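Putative nuclease YbcO (Escherichia coli K-12, PDB 3G27) binds zinc through four cysteines and is probably a nuclease of prophage origin. Local coordinates at residues V20-I33 with D47-I61. Sequence-based numbering, arbitrary orientation.
Sequences VCNGNPETSVLAHI and DLIATIACSACHDEI. With ZN (zinc ion), chain B; CA (calcium ion), chain C.
The H32 ring has the methyl of A50 over one face and, at its edge near the ring plane, the carboxylate of D47. NE2 of H32 donates to OD1 of D47 at 2.6 Å, a somewhat bent bond (143°) that uses the anti lone pair of OD1; the ring and carboxylate planes lie 47° apart. The H58 ring meets V29 and A31 obliquely: CD2 of H58 is 3.4 Å from CB of A31, and ND1 of H58 is 3.6 Å from CG2 of V29. CG of H58 stands anti to the backbone N (chi1 -174°), which carries the ring from the helix toward both. At its edge a water donates to O of H32 and makes a weak hydrogen bond with NE2 of H58. Strands 29-32 and 50-53 pair antiparallel, V29 and A31 hydrogen-bonded both ways to A53 and T51, with H32 on one face of the sheet and H58 packed against the other. Helix 55-61 follows directly, its N-terminus capped by C54, whose SG accepts from N of C57 at 3.3 Å and from N of N22 at 3.5 Å. That sulfur also binds zinc with C21, C57 and C13, and the two N-H groups probably offset part of its negative charge. OG1 of T27 accepts from N of S55 at 3.2 Å. Two antiparallel strands followed by a helix, with a histidine on the first strand, are consistent with a ββα-metal (His-Me finger) nuclease; the D47 bond, with A50 against one face, helps to hold the H32 ring in its orientation, consistent with its inferred role as proton acceptor.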
loop_
_atom_site.group_PDB
_atom_site.type_symbol
_atom_site.label_atom_id
_atom_site.label_comp_id
_atom_site.label_asym_id
_atom_site.label_seq_id
_atom_site.Cartn_x
_atom_site.Cartn_y
_atom_site.Cartn_z
ATOM N N VAL A 20 5.381 19.192 -1.622
ATOM C CA VAL A 20 4.723 18.843 -2.871
ATOM C C VAL A 20 3.182 18.965 -2.812
ATOM O O VAL A 20 2.545 19.520 -3.721
ATOM C CB VAL A 20 5.171 17.388 -3.344
ATOM C CG1 VAL A 20 4.355 16.947 -4.518
ATOM C CG2 VAL A 20 6.662 17.327 -3.635
ATOM N N CYS A 21 2.590 18.456 -1.746
ATOM C CA CYS A 21 1.150 18.500 -1.586
ATOM C C CYS A 21 0.662 19.917 -1.717
ATOM O O CYS A 21 1.267 20.844 -1.163
ATOM C CB CYS A 21 0.721 17.951 -0.216
ATOM S SG CYS A 21 -1.069 17.381 -0.130
ATOM N N ASN A 22 -0.442 20.096 -2.427
ATOM C CA ASN A 22 -1.106 21.378 -2.422
ATOM C C ASN A 22 -2.212 21.490 -1.347
ATOM O O ASN A 22 -2.685 22.562 -1.059
ATOM C CB ASN A 22 -1.595 21.789 -3.829
ATOM C CG ASN A 22 -2.683 20.891 -4.395
ATOM O OD1 ASN A 22 -3.567 20.412 -3.689
ATOM N ND2 ASN A 22 -2.630 20.685 -5.690
ATOM N N GLY A 23 -2.626 20.373 -0.767
ATOM C CA GLY A 23 -3.647 20.370 0.269
ATOM C C GLY A 23 -5.035 20.831 -0.147
ATOM O O GLY A 23 -5.862 21.172 0.716
ATOM N N ASN A 24 -5.301 20.852 -1.447
ATOM C CA ASN A 24 -6.529 21.413 -1.966
ATOM C C ASN A 24 -7.403 20.283 -2.508
ATOM O O ASN A 24 -7.186 19.780 -3.608
ATOM C CB ASN A 24 -6.229 22.463 -3.023
ATOM C CG ASN A 24 -7.452 23.190 -3.481
ATOM O OD1 ASN A 24 -8.583 22.937 -3.023
ATOM N ND2 ASN A 24 -7.253 24.098 -4.408
ATOM N N PRO A 25 -8.406 19.881 -1.724
ATOM C CA PRO A 25 -9.230 18.744 -2.098
ATOM C C PRO A 25 -9.984 18.921 -3.415
ATOM O O PRO A 25 -10.327 17.944 -4.033
ATOM C CB PRO A 25 -10.193 18.598 -0.914
ATOM C CG PRO A 25 -10.275 19.902 -0.327
ATOM C CD PRO A 25 -8.959 20.603 -0.566
ATOM N N GLU A 26 -10.224 20.139 -3.856
ATOM C CA GLU A 26 -10.822 20.339 -5.164
ATOM C C GLU A 26 -9.978 19.708 -6.273
ATOM O O GLU A 26 -10.499 19.388 -7.331
ATOM C CB GLU A 26 -11.048 21.836 -5.468
ATOM C CG GLU A 26 -9.831 22.573 -6.103
ATOM C CD GLU A 26 -9.947 24.105 -6.134
ATOM O OE1 GLU A 26 -9.810 24.714 -7.227
ATOM O OE2 GLU A 26 -10.190 24.692 -5.064
ATOM N N THR A 27 -8.672 19.554 -6.065
ATOM C CA THR A 27 -7.819 19.021 -7.131
ATOM C C THR A 27 -7.693 17.491 -7.046
ATOM O O THR A 27 -7.003 16.892 -7.867
ATOM C CB THR A 27 -6.438 19.686 -7.126
ATOM O OG1 THR A 27 -5.703 19.259 -5.979
ATOM C CG2 THR A 27 -6.591 21.194 -7.086
ATOM N N SER A 28 -8.365 16.859 -6.073
ATOM C CA SER A 28 -8.102 15.453 -5.777
ATOM C C SER A 28 -8.670 14.576 -6.834
ATOM O O SER A 28 -9.768 14.839 -7.313
ATOM C CB SER A 28 -8.719 15.036 -4.452
ATOM O OG SER A 28 -7.880 15.469 -3.404
ATOM N N VAL A 29 -7.933 13.523 -7.182
ATOM C CA VAL A 29 -8.460 12.480 -8.064
ATOM C C VAL A 29 -8.090 11.095 -7.524
ATOM O O VAL A 29 -7.273 10.974 -6.619
ATOM C CB VAL A 29 -7.907 12.641 -9.507
ATOM C CG1 VAL A 29 -8.278 14.029 -10.090
ATOM C CG2 VAL A 29 -6.396 12.439 -9.521
ATOM N N LEU A 30 -8.675 10.056 -8.107
ATOM C CA LEU A 30 -8.252 8.687 -7.834
ATOM C C LEU A 30 -6.996 8.380 -8.672
ATOM O O LEU A 30 -7.084 8.223 -9.871
ATOM C CB LEU A 30 -9.388 7.698 -8.149
ATOM C CG LEU A 30 -9.160 6.295 -7.615
ATOM C CD1 LEU A 30 -9.156 6.339 -6.118
ATOM C CD2 LEU A 30 -10.214 5.365 -8.106
ATOM N N ALA A 31 -5.833 8.329 -8.022
ATOM C CA ALA A 31 -4.566 8.145 -8.682
ATOM C C ALA A 31 -4.160 6.672 -8.532
ATOM O O ALA A 31 -3.890 6.210 -7.431
ATOM C CB ALA A 31 -3.527 9.049 -8.040
ATOM N N HIS A 32 -4.108 5.949 -9.648
ATOM C CA HIS A 32 -3.728 4.553 -9.643
ATOM C C HIS A 32 -2.276 4.338 -9.264
ATOM O O HIS A 32 -1.395 5.078 -9.693
ATOM C CB HIS A 32 -3.977 3.945 -11.018
ATOM C CG HIS A 32 -5.420 3.787 -11.334
ATOM N ND1 HIS A 32 -6.162 4.784 -11.931
ATOM C CD2 HIS A 32 -6.274 2.760 -11.106
ATOM C CE1 HIS A 32 -7.412 4.374 -12.065
ATOM N NE2 HIS A 32 -7.509 3.151 -11.569
ATOM N N ILE A 33 -2.036 3.309 -8.462
ATOM C CA ILE A 33 -0.699 2.942 -8.065
ATOM C C ILE A 33 -0.160 2.007 -9.144
ATOM O O ILE A 33 -0.843 1.078 -9.559
ATOM C CB ILE A 33 -0.721 2.197 -6.729
ATOM C CG1 ILE A 33 -1.283 3.085 -5.604
ATOM C CG2 ILE A 33 0.667 1.617 -6.405
ATOM C CD1 ILE A 33 -0.642 4.377 -5.425
ATOM N N ASP A 47 -9.115 0.102 -9.716
ATOM C CA ASP A 47 -9.350 1.326 -8.920
ATOM C C ASP A 47 -9.133 1.115 -7.421
ATOM O O ASP A 47 -8.916 2.085 -6.684
ATOM C CB ASP A 47 -10.776 1.854 -9.121
ATOM C CG ASP A 47 -11.031 2.387 -10.534
ATOM O OD1 ASP A 47 -10.073 2.697 -11.286
ATOM O OD2 ASP A 47 -12.225 2.497 -10.893
ATOM N N LEU A 48 -9.229 -0.141 -6.975
ATOM C CA LEU A 48 -8.858 -0.527 -5.621
ATOM C C LEU A 48 -7.400 -0.155 -5.366
ATOM O O LEU A 48 -7.073 0.417 -4.338
ATOM C CB LEU A 48 -9.087 -2.039 -5.419
ATOM C CG LEU A 48 -8.824 -2.597 -4.016
ATOM C CD1 LEU A 48 -9.880 -2.069 -3.020
ATOM C CD2 LEU A 48 -8.720 -4.139 -3.993
ATOM N N ILE A 49 -6.540 -0.455 -6.331
ATOM C CA ILE A 49 -5.106 -0.228 -6.207
ATOM C C ILE A 49 -4.799 1.214 -6.641
ATOM O O ILE A 49 -4.121 1.478 -7.636
ATOM C CB ILE A 49 -4.296 -1.299 -6.992
ATOM C CG1 ILE A 49 -4.420 -2.686 -6.335
ATOM C CG2 ILE A 49 -2.808 -0.956 -6.994
ATOM C CD1 ILE A 49 -5.783 -3.212 -6.162
ATOM N N ALA A 50 -5.328 2.142 -5.853
ATOM C CA ALA A 50 -5.279 3.571 -6.152
ATOM C C ALA A 50 -5.407 4.362 -4.842
ATOM O O ALA A 50 -5.864 3.824 -3.822
ATOM C CB ALA A 50 -6.396 3.960 -7.128
ATOM N N THR A 51 -4.964 5.616 -4.887
ATOM C CA THR A 51 -5.087 6.556 -3.773
ATOM C C THR A 51 -5.735 7.858 -4.228
ATOM O O THR A 51 -5.616 8.242 -5.380
ATOM C CB THR A 51 -3.705 6.873 -3.144
ATOM O OG1 THR A 51 -3.886 7.697 -1.982
ATOM C CG2 THR A 51 -2.746 7.558 -4.160
ATOM N N ILE A 52 -6.436 8.520 -3.299
ATOM C CA ILE A 52 -6.905 9.894 -3.469
ATOM C C ILE A 52 -5.627 10.717 -3.416
ATOM O O ILE A 52 -4.823 10.567 -2.489
ATOM C CB ILE A 52 -7.840 10.368 -2.295
ATOM C CG1 ILE A 52 -9.028 9.401 -2.051
ATOM C CG2 ILE A 52 -8.385 11.726 -2.564
ATOM C CD1 ILE A 52 -9.698 9.580 -0.673
ATOM N N ALA A 53 -5.430 11.570 -4.403
ATOM C CA ALA A 53 -4.230 12.369 -4.471
ATOM C C ALA A 53 -4.619 13.702 -5.068
ATOM O O ALA A 53 -5.397 13.739 -6.009
ATOM C CB ALA A 53 -3.178 11.656 -5.347
ATOM N N CYS A 54 -4.094 14.786 -4.497
ATOM C CA CYS A 54 -4.182 16.126 -5.083
ATOM C C CYS A 54 -3.339 16.168 -6.331
ATOM O O CYS A 54 -2.522 15.288 -6.544
ATOM C CB CYS A 54 -3.667 17.192 -4.127
ATOM S SG CYS A 54 -1.841 17.188 -3.864
ATOM N N SER A 55 -3.535 17.200 -7.151
ATOM C CA SER A 55 -2.929 17.261 -8.462
ATOM C C SER A 55 -1.405 17.166 -8.415
ATOM O O SER A 55 -0.783 16.512 -9.252
ATOM C CB SER A 55 -3.378 18.530 -9.196
ATOM O OG SER A 55 -3.160 19.719 -8.439
ATOM N N ALA A 56 -0.827 17.798 -7.404
ATOM C CA ALA A 56 0.620 17.843 -7.203
ATOM C C ALA A 56 1.186 16.502 -6.796
ATOM O O ALA A 56 2.184 16.031 -7.319
ATOM C CB ALA A 56 0.941 18.878 -6.139
ATOM N N CYS A 57 0.552 15.892 -5.817
ATOM C CA CYS A 57 1.005 14.576 -5.354
ATOM C C CYS A 57 0.827 13.533 -6.443
ATOM O O CYS A 57 1.651 12.666 -6.620
ATOM C CB CYS A 57 0.249 14.177 -4.082
ATOM S SG CYS A 57 0.859 14.988 -2.610
ATOM N N HIS A 58 -0.248 13.644 -7.218
ATOM C CA HIS A 58 -0.467 12.742 -8.320
ATOM C C HIS A 58 0.693 12.821 -9.318
ATOM O O HIS A 58 1.250 11.810 -9.698
ATOM C CB HIS A 58 -1.774 13.132 -8.979
ATOM C CG HIS A 58 -2.221 12.208 -10.049
ATOM N ND1 HIS A 58 -3.154 12.580 -10.991
ATOM C CD2 HIS A 58 -1.896 10.919 -10.317
ATOM C CE1 HIS A 58 -3.383 11.549 -11.794
ATOM N NE2 HIS A 58 -2.630 10.535 -11.408
ATOM N N ASP A 59 1.065 14.023 -9.746
ATOM C CA ASP A 59 2.167 14.181 -10.702
ATOM C C ASP A 59 3.483 13.634 -10.150
ATOM O O ASP A 59 4.240 13.017 -10.864
ATOM C CB ASP A 59 2.316 15.622 -11.101
ATOM C CG ASP A 59 1.138 16.134 -11.932
ATOM O OD1 ASP A 59 0.398 15.297 -12.477
ATOM O OD2 ASP A 59 0.960 17.381 -12.067
ATOM N N GLU A 60 3.705 13.802 -8.863
ATOM C CA GLU A 60 4.927 13.303 -8.190
ATOM C C GLU A 60 4.951 11.804 -8.040
ATOM O O GLU A 60 5.978 11.178 -8.301
ATOM C CB GLU A 60 5.094 13.939 -6.825
ATOM C CG GLU A 60 6.418 13.597 -6.073
ATOM C CD GLU A 60 7.661 14.274 -6.634
ATOM O OE1 GLU A 60 7.556 15.312 -7.331
ATOM O OE2 GLU A 60 8.763 13.757 -6.368
ATOM N N ILE A 61 3.843 11.206 -7.622
ATOM C CA ILE A 61 3.836 9.759 -7.443
ATOM C C ILE A 61 3.959 9.051 -8.798
ATOM O O ILE A 61 4.512 7.963 -8.865
ATOM C CB ILE A 61 2.630 9.220 -6.580
ATOM C CG1 ILE A 61 1.276 9.347 -7.309
ATOM C CG2 ILE A 61 2.628 9.864 -5.200
ATOM C CD1 ILE A 61 0.063 8.655 -6.566
HETATM ZN ZN ZN B . -1.222 15.960 -1.973
HETATM CA CA CA C . 2.704 22.836 -1.358
HETATM O O HOH W 1 2.052 22.133 -3.746
HETATM O O HOH W 2 -1.570 7.422 -10.829
HETATM O O HOH W 3 0.702 23.695 -0.422
HETATM O O HOH W 4 2.788 21.783 1.043
#